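N-acylethanolamine-hydrolyzing acid amidase subunit beta (Caenorhabditis elegans, PDB 6DY3) probably degrades bioactive fatty acid amides such as N-palmitoylethanolamine to ethanolamine and free fatty acids, as one half of a heterodimeric N-terminal nucleophile amidase. Local coordinates at residues Ala70-Ala75 against Thr162-Trp167; Val66-Arg71 against His117-Ser122. One frame throughout, in Å; residues are numbered along the deposited sequence.

Interaction 1 of 2, residues Ala70-Ala75 against Thr162-Trp167; sequences ARYSGA and TNFDNW
With CG beside the backbone N and anti to the carbonyl carbon (chi1 -65°), Asn163, probably important for activity as in related enzymes, swings its amide alongside the Tyr72 ring toward Ala70. ND2 gives its N-H to Ala70 O at 2.8 Å, nearly straight (164°), meeting a lone pair in the carbonyl plane. Two residues further on, Tyr72 N donates to Asn163 O at 2.8 Å, almost along the C=O axis, so Asn163 grips through backbone and side chain. Asparagine suits the place because its amide is two-ended: while ND2 is tied here, OD1 accepts bonds from the N terminus of Cys1, the probable nucleophile, and from Arg174. Asn163 CB lies over the centre of its neighbour Phe164's ring, whose edge meets Tyr72 O.

Further out, Asp165 holds its carboxylate in the crowded position between N and carbonyl carbon (chi1 40°), and the extended Arg71 chain crosses it at about a right angle. Arg71 NE and Asp165 OD2 form a salt bridge at 3.1 Å, though the hydrogen bond within it is weak; Asn140 binds NH1. Ser73 OG stands 3.1 Å from Asp165 OD2.

The two loops thus join the end of strand 64-70 to that of strand 158-161, with helix 173-185 against Phe164, strand 122-127 against Arg71 and Asp165, and the alpha subunit's Phe104 stacked on Tyr72.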
loop_
_atom_site.group_PDB
_atom_site.type_symbol
_atom_site.label_atom_id
_atom_site.label_comp_id
_atom_site.label_asym_id
_atom_site.label_seq_id
_atom_site.Cartn_x
_atom_site.Cartn_y
_atom_site.Cartn_z
ATOM N N ALA B 70 -6.110 -0.103 4.677
ATOM C CA ALA B 70 -6.774 0.817 5.579
ATOM C C ALA B 70 -7.782 0.050 6.419
ATOM O O ALA B 70 -8.335 -0.965 5.992
ATOM C CB ALA B 70 -7.465 1.930 4.799
ATOM N N ARG B 71 -8.002 0.533 7.638
ATOM C CA ARG B 71 -8.890 -0.123 8.589
ATOM C C ARG B 71 -9.994 0.859 8.942
ATOM O O ARG B 71 -9.722 1.935 9.484
ATOM C CB ARG B 71 -8.126 -0.561 9.839
ATOM C CG ARG B 71 -8.843 -1.559 10.708
ATOM C CD ARG B 71 -7.947 -1.966 11.858
ATOM N NE ARG B 71 -8.572 -2.941 12.740
ATOM C CZ ARG B 71 -8.027 -3.368 13.872
ATOM N NH1 ARG B 71 -6.847 -2.897 14.257
ATOM N NH2 ARG B 71 -8.657 -4.262 14.622
ATOM N N TYR B 72 -11.231 0.484 8.632
ATOM C CA TYR B 72 -12.392 1.335 8.850
ATOM C C TYR B 72 -13.297 0.687 9.884
ATOM O O TYR B 72 -13.817 -0.413 9.663
ATOM C CB TYR B 72 -13.162 1.571 7.547
ATOM C CG TYR B 72 -12.301 2.064 6.412
ATOM C CD1 TYR B 72 -11.718 3.325 6.459
ATOM C CD2 TYR B 72 -12.083 1.278 5.283
ATOM C CE1 TYR B 72 -10.930 3.789 5.421
ATOM C CE2 TYR B 72 -11.300 1.731 4.237
ATOM C CZ TYR B 72 -10.724 2.992 4.311
ATOM O OH TYR B 72 -9.936 3.463 3.282
ATOM N N SER B 73 -13.497 1.376 10.994
ATOM C CA SER B 73 -14.410 0.943 12.034
ATOM C C SER B 73 -15.570 1.931 12.085
ATOM O O SER B 73 -15.618 2.907 11.329
ATOM C CB SER B 73 -13.687 0.850 13.382
ATOM O OG SER B 73 -12.579 -0.039 13.316
ATOM N N GLY B 74 -16.520 1.667 12.968
ATOM C CA GLY B 74 -17.648 2.553 13.126
ATOM C C GLY B 74 -17.229 3.873 13.748
ATOM O O GLY B 74 -16.058 4.140 14.021
ATOM N N ALA B 75 -18.228 4.725 13.969
ATOM C CA ALA B 75 -18.030 5.982 14.687
ATOM C C ALA B 75 -17.012 6.867 13.977
ATOM O O ALA B 75 -16.143 7.477 14.603
ATOM C CB ALA B 75 -17.610 5.717 16.134
ATOM N N THR B 162 -8.895 -7.654 4.864
ATOM C CA THR B 162 -9.405 -6.575 4.024
ATOM C C THR B 162 -9.370 -5.289 4.840
ATOM O O THR B 162 -8.314 -4.934 5.354
ATOM C CB THR B 162 -10.775 -6.921 3.461
ATOM O OG1 THR B 162 -11.698 -7.133 4.542
ATOM C CG2 THR B 162 -10.710 -8.164 2.618
ATOM N N ASN B 163 -10.499 -4.583 4.969
ATOM C CA ASN B 163 -10.545 -3.238 5.519
ATOM C C ASN B 163 -11.311 -3.116 6.830
ATOM O O ASN B 163 -11.289 -2.039 7.433
ATOM C CB ASN B 163 -11.195 -2.291 4.500
ATOM C CG ASN B 163 -10.379 -2.149 3.245
ATOM O OD1 ASN B 163 -10.893 -2.345 2.139
ATOM N ND2 ASN B 163 -9.102 -1.805 3.398
ATOM N N PHE B 164 -12.010 -4.150 7.275
ATOM C CA PHE B 164 -12.957 -4.006 8.373
ATOM C C PHE B 164 -12.605 -4.947 9.522
ATOM O O PHE B 164 -11.620 -5.685 9.478
ATOM C CB PHE B 164 -14.381 -4.265 7.880
ATOM C CG PHE B 164 -14.713 -3.572 6.585
ATOM C CD1 PHE B 164 -14.901 -2.203 6.541
ATOM C CD2 PHE B 164 -14.863 -4.296 5.420
ATOM C CE1 PHE B 164 -15.207 -1.570 5.363
ATOM C CE2 PHE B 164 -15.176 -3.664 4.233
ATOM C CZ PHE B 164 -15.350 -2.299 4.209
ATOM N N ASP B 165 -13.418 -4.873 10.581
ATOM C CA ASP B 165 -13.322 -5.768 11.732
ATOM C C ASP B 165 -14.733 -6.074 12.235
ATOM O O ASP B 165 -15.727 -5.553 11.718
ATOM C CB ASP B 165 -12.430 -5.168 12.831
ATOM C CG ASP B 165 -12.650 -3.689 13.015
ATOM O OD1 ASP B 165 -13.808 -3.243 12.875
ATOM O OD2 ASP B 165 -11.667 -2.971 13.300
ATOM N N ASN B 166 -14.816 -6.935 13.244
ATOM C CA ASN B 166 -16.083 -7.271 13.918
ATOM C C ASN B 166 -17.061 -7.821 12.873
ATOM O O ASN B 166 -16.643 -8.548 11.960
ATOM C CB ASN B 166 -16.561 -6.054 14.670
ATOM C CG ASN B 166 -15.614 -5.659 15.783
ATOM O OD1 ASN B 166 -15.188 -6.501 16.579
ATOM N ND2 ASN B 166 -15.243 -4.385 15.820
ATOM N N TRP B 167 -18.353 -7.509 12.987
ATOM C CA TRP B 167 -19.347 -8.085 12.087
ATOM C C TRP B 167 -19.008 -7.803 10.631
ATOM O O TRP B 167 -19.117 -8.691 9.777
ATOM C CB TRP B 167 -20.737 -7.530 12.410
ATOM C CG TRP B 167 -21.186 -7.744 13.822
ATOM C CD1 TRP B 167 -21.210 -6.820 14.821
ATOM C CD2 TRP B 167 -21.693 -8.958 14.387
ATOM N NE1 TRP B 167 -21.701 -7.383 15.976
ATOM C CE2 TRP B 167 -22.001 -8.695 15.733
ATOM C CE3 TRP B 167 -21.915 -10.241 13.885
ATOM C CZ2 TRP B 167 -22.516 -9.666 16.580
ATOM C CZ3 TRP B 167 -22.420 -11.199 14.729
ATOM C CH2 TRP B 167 -22.717 -10.911 16.059
HETATM O O HOH W 1 -15.594 -2.325 10.099
#

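Interaction 2 of 2, residues Val66-Arg71 against His117-Ser122; sequences VSLNAR and HLFSPS
This is the buried splayed end of an antiparallel strand pair, where the loop after helix 106-113 runs into strand 122-127 beside the last residues of strand 64-70. Ala70 and Ser122 form a non-hydrogen-bonded pair, their CA atoms 4.6 Å apart and their side chains diverging. The preceding loop then arrives crosswise, its touching part turned 86° from that of the strand, so side chains take over from backbone pairing.

Ser122 fills the corner. Its OG takes the crowded position between N and carbonyl carbon (chi1 54°) and turns back to donate to Ser120 O at 3.0 Å, from above the carbonyl plane, a bond that spans Pro121 and probably steadies the chain there. Its CB lies beside Asn69 O. Leu68, with CG anti to the backbone N (chi1 -177°), reaches the same corner: CD1 lies 3.8 Å from Ser122 OG and comes to the edge of the Phe119 ring, 4.3 Å from CE2. A branched apolar residue suits a spot also lined by Val92 of helix 92-102 and Tyr99 of the alpha subunit.

The strands belong to the seven-stranded sheet of the N-terminal nucleophile hydrolase fold; three helices, 76-89, 92-102 and 106-113, lie between them in the chain, and the first two touch this contact. An alanine in place of Leu68 would remove CG and both methyl groups and would probably loosen the packing of Phe119 and Ser122 against the strand. Asn69 directs its amide away from the loop, to Ser3 and Thr162 near Cys1, while on the loop side the aliphatic start of Arg71 lies against the chain at Pro121 and Ser122, CB 3.4 Å from Ser122 N and 4.3 Å from Pro121 CB.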
loop_
_atom_site.group_PDB
_atom_site.type_symbol
_atom_site.label_atom_id
_atom_site.label_comp_id
_atom_site.label_asym_id
_atom_site.label_seq_id
_atom_site.Cartn_x
_atom_site.Cartn_y
_atom_site.Cartn_z
ATOM N N VAL B 66 5.622 -6.228 1.805
ATOM C CA VAL B 66 4.667 -5.599 2.708
ATOM C C VAL B 66 3.552 -4.958 1.895
ATOM O O VAL B 66 3.766 -4.478 0.778
ATOM C CB VAL B 66 5.345 -4.558 3.623
ATOM C CG1 VAL B 66 6.013 -3.486 2.800
ATOM C CG2 VAL B 66 4.330 -3.951 4.569
ATOM N N SER B 67 2.343 -4.987 2.459
ATOM C CA SER B 67 1.202 -4.249 1.930
ATOM C C SER B 67 0.359 -3.737 3.093
ATOM O O SER B 67 0.226 -4.402 4.125
ATOM C CB SER B 67 0.337 -5.116 0.998
ATOM O OG SER B 67 -0.368 -6.114 1.718
ATOM N N LEU B 68 -0.225 -2.555 2.915
ATOM C CA LEU B 68 -1.024 -1.922 3.956
ATOM C C LEU B 68 -2.474 -1.813 3.506
ATOM O O LEU B 68 -2.754 -1.343 2.399
ATOM C CB LEU B 68 -0.482 -0.535 4.302
ATOM C CG LEU B 68 -1.225 0.175 5.432
ATOM C CD1 LEU B 68 -0.247 0.793 6.414
ATOM C CD2 LEU B 68 -2.162 1.229 4.861
ATOM N N ASN B 69 -3.387 -2.262 4.365
ATOM C CA ASN B 69 -4.818 -2.089 4.172
ATOM C C ASN B 69 -5.330 -1.056 5.166
ATOM O O ASN B 69 -5.030 -1.132 6.361
ATOM C CB ASN B 69 -5.570 -3.407 4.364
ATOM C CG ASN B 69 -5.196 -4.455 3.337
ATOM O OD1 ASN B 69 -4.239 -4.287 2.575
ATOM N ND2 ASN B 69 -5.951 -5.554 3.314
ATOM N N ALA B 70 -6.110 -0.103 4.677
ATOM C CA ALA B 70 -6.774 0.817 5.579
ATOM C C ALA B 70 -7.782 0.050 6.419
ATOM O O ALA B 70 -8.335 -0.965 5.992
ATOM C CB ALA B 70 -7.465 1.930 4.799
ATOM N N ARG B 71 -8.002 0.533 7.638
ATOM C CA ARG B 71 -8.890 -0.123 8.589
ATOM C C ARG B 71 -9.994 0.859 8.942
ATOM O O ARG B 71 -9.722 1.935 9.484
ATOM C CB ARG B 71 -8.126 -0.561 9.839
ATOM C CG ARG B 71 -8.843 -1.559 10.708
ATOM C CD ARG B 71 -7.947 -1.966 11.858
ATOM N NE ARG B 71 -8.572 -2.941 12.740
ATOM C CZ ARG B 71 -8.027 -3.368 13.872
ATOM N NH1 ARG B 71 -6.847 -2.897 14.257
ATOM N NH2 ARG B 71 -8.657 -4.262 14.622
ATOM N N HIS B 117 3.356 3.044 19.217
ATOM C CA HIS B 117 3.355 4.484 19.014
ATOM C C HIS B 117 2.137 4.829 18.175
ATOM O O HIS B 117 1.505 3.951 17.586
ATOM C CB HIS B 117 4.652 4.962 18.349
ATOM C CG HIS B 117 5.044 4.171 17.139
ATOM N ND1 HIS B 117 4.151 3.830 16.147
ATOM C CD2 HIS B 117 6.235 3.647 16.769
ATOM C CE1 HIS B 117 4.777 3.134 15.214
ATOM N NE2 HIS B 117 6.042 3.008 15.568
ATOM N N LEU B 118 1.805 6.116 18.142
ATOM C CA LEU B 118 0.666 6.563 17.349
ATOM C C LEU B 118 0.825 6.113 15.904
ATOM O O LEU B 118 1.829 6.413 15.251
ATOM C CB LEU B 118 0.518 8.084 17.424
ATOM C CG LEU B 118 -0.182 8.657 18.660
ATOM C CD1 LEU B 118 -0.165 10.170 18.599
ATOM C CD2 LEU B 118 -1.615 8.152 18.799
ATOM N N PHE B 119 -0.168 5.383 15.408
ATOM C CA PHE B 119 -0.168 4.952 14.021
ATOM C C PHE B 119 -1.609 4.801 13.566
ATOM O O PHE B 119 -2.462 4.328 14.323
ATOM C CB PHE B 119 0.593 3.640 13.837
ATOM C CG PHE B 119 1.017 3.393 12.427
ATOM C CD1 PHE B 119 2.191 3.944 11.940
ATOM C CD2 PHE B 119 0.238 2.618 11.582
ATOM C CE1 PHE B 119 2.583 3.723 10.632
ATOM C CE2 PHE B 119 0.620 2.389 10.267
ATOM C CZ PHE B 119 1.792 2.940 9.789
ATOM N N SER B 120 -1.874 5.222 12.339
ATOM C CA SER B 120 -3.229 5.192 11.825
ATOM C C SER B 120 -3.738 3.751 11.820
ATOM O O SER B 120 -2.994 2.839 11.424
ATOM C CB SER B 120 -3.269 5.780 10.416
ATOM O OG SER B 120 -4.602 5.962 9.971
ATOM N N PRO B 121 -4.967 3.495 12.271
ATOM C CA PRO B 121 -5.470 2.116 12.267
ATOM C C PRO B 121 -5.417 1.527 10.866
ATOM O O PRO B 121 -5.793 2.170 9.884
ATOM C CB PRO B 121 -6.906 2.259 12.780
ATOM C CG PRO B 121 -6.897 3.507 13.575
ATOM C CD PRO B 121 -5.936 4.421 12.876
ATOM N N SER B 122 -4.927 0.300 10.777
ATOM C CA SER B 122 -4.679 -0.321 9.486
ATOM C C SER B 122 -4.284 -1.771 9.729
ATOM O O SER B 122 -4.098 -2.203 10.870
ATOM C CB SER B 122 -3.589 0.429 8.716
ATOM O OG SER B 122 -2.421 0.548 9.506
#

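Both interactions are buried and start from the same strand end, sharing Ala70 and Arg71, yet bind it to different elements. Interaction 2 lies deeper, about 10 Å from the chain's centre against about 16 Å for interaction 1, and joins a strand to the loop that leads into its neighbour in the same sheet, where apolar and backbone surfaces meet without hydrogen bonds between them. Interaction 1 joins that sheet to a strand end of the other, beside the probable nucleophile, and relies on hydrogen bonds and, toward its partly exposed outer part, a salt bridge. The contacts touch: Asn69 ND2 probably donates to Thr162 O, 3.2 Å away. Arg71 serves both, its CB in 66-71/117-122 and its guanidinium in 70-75/162-167.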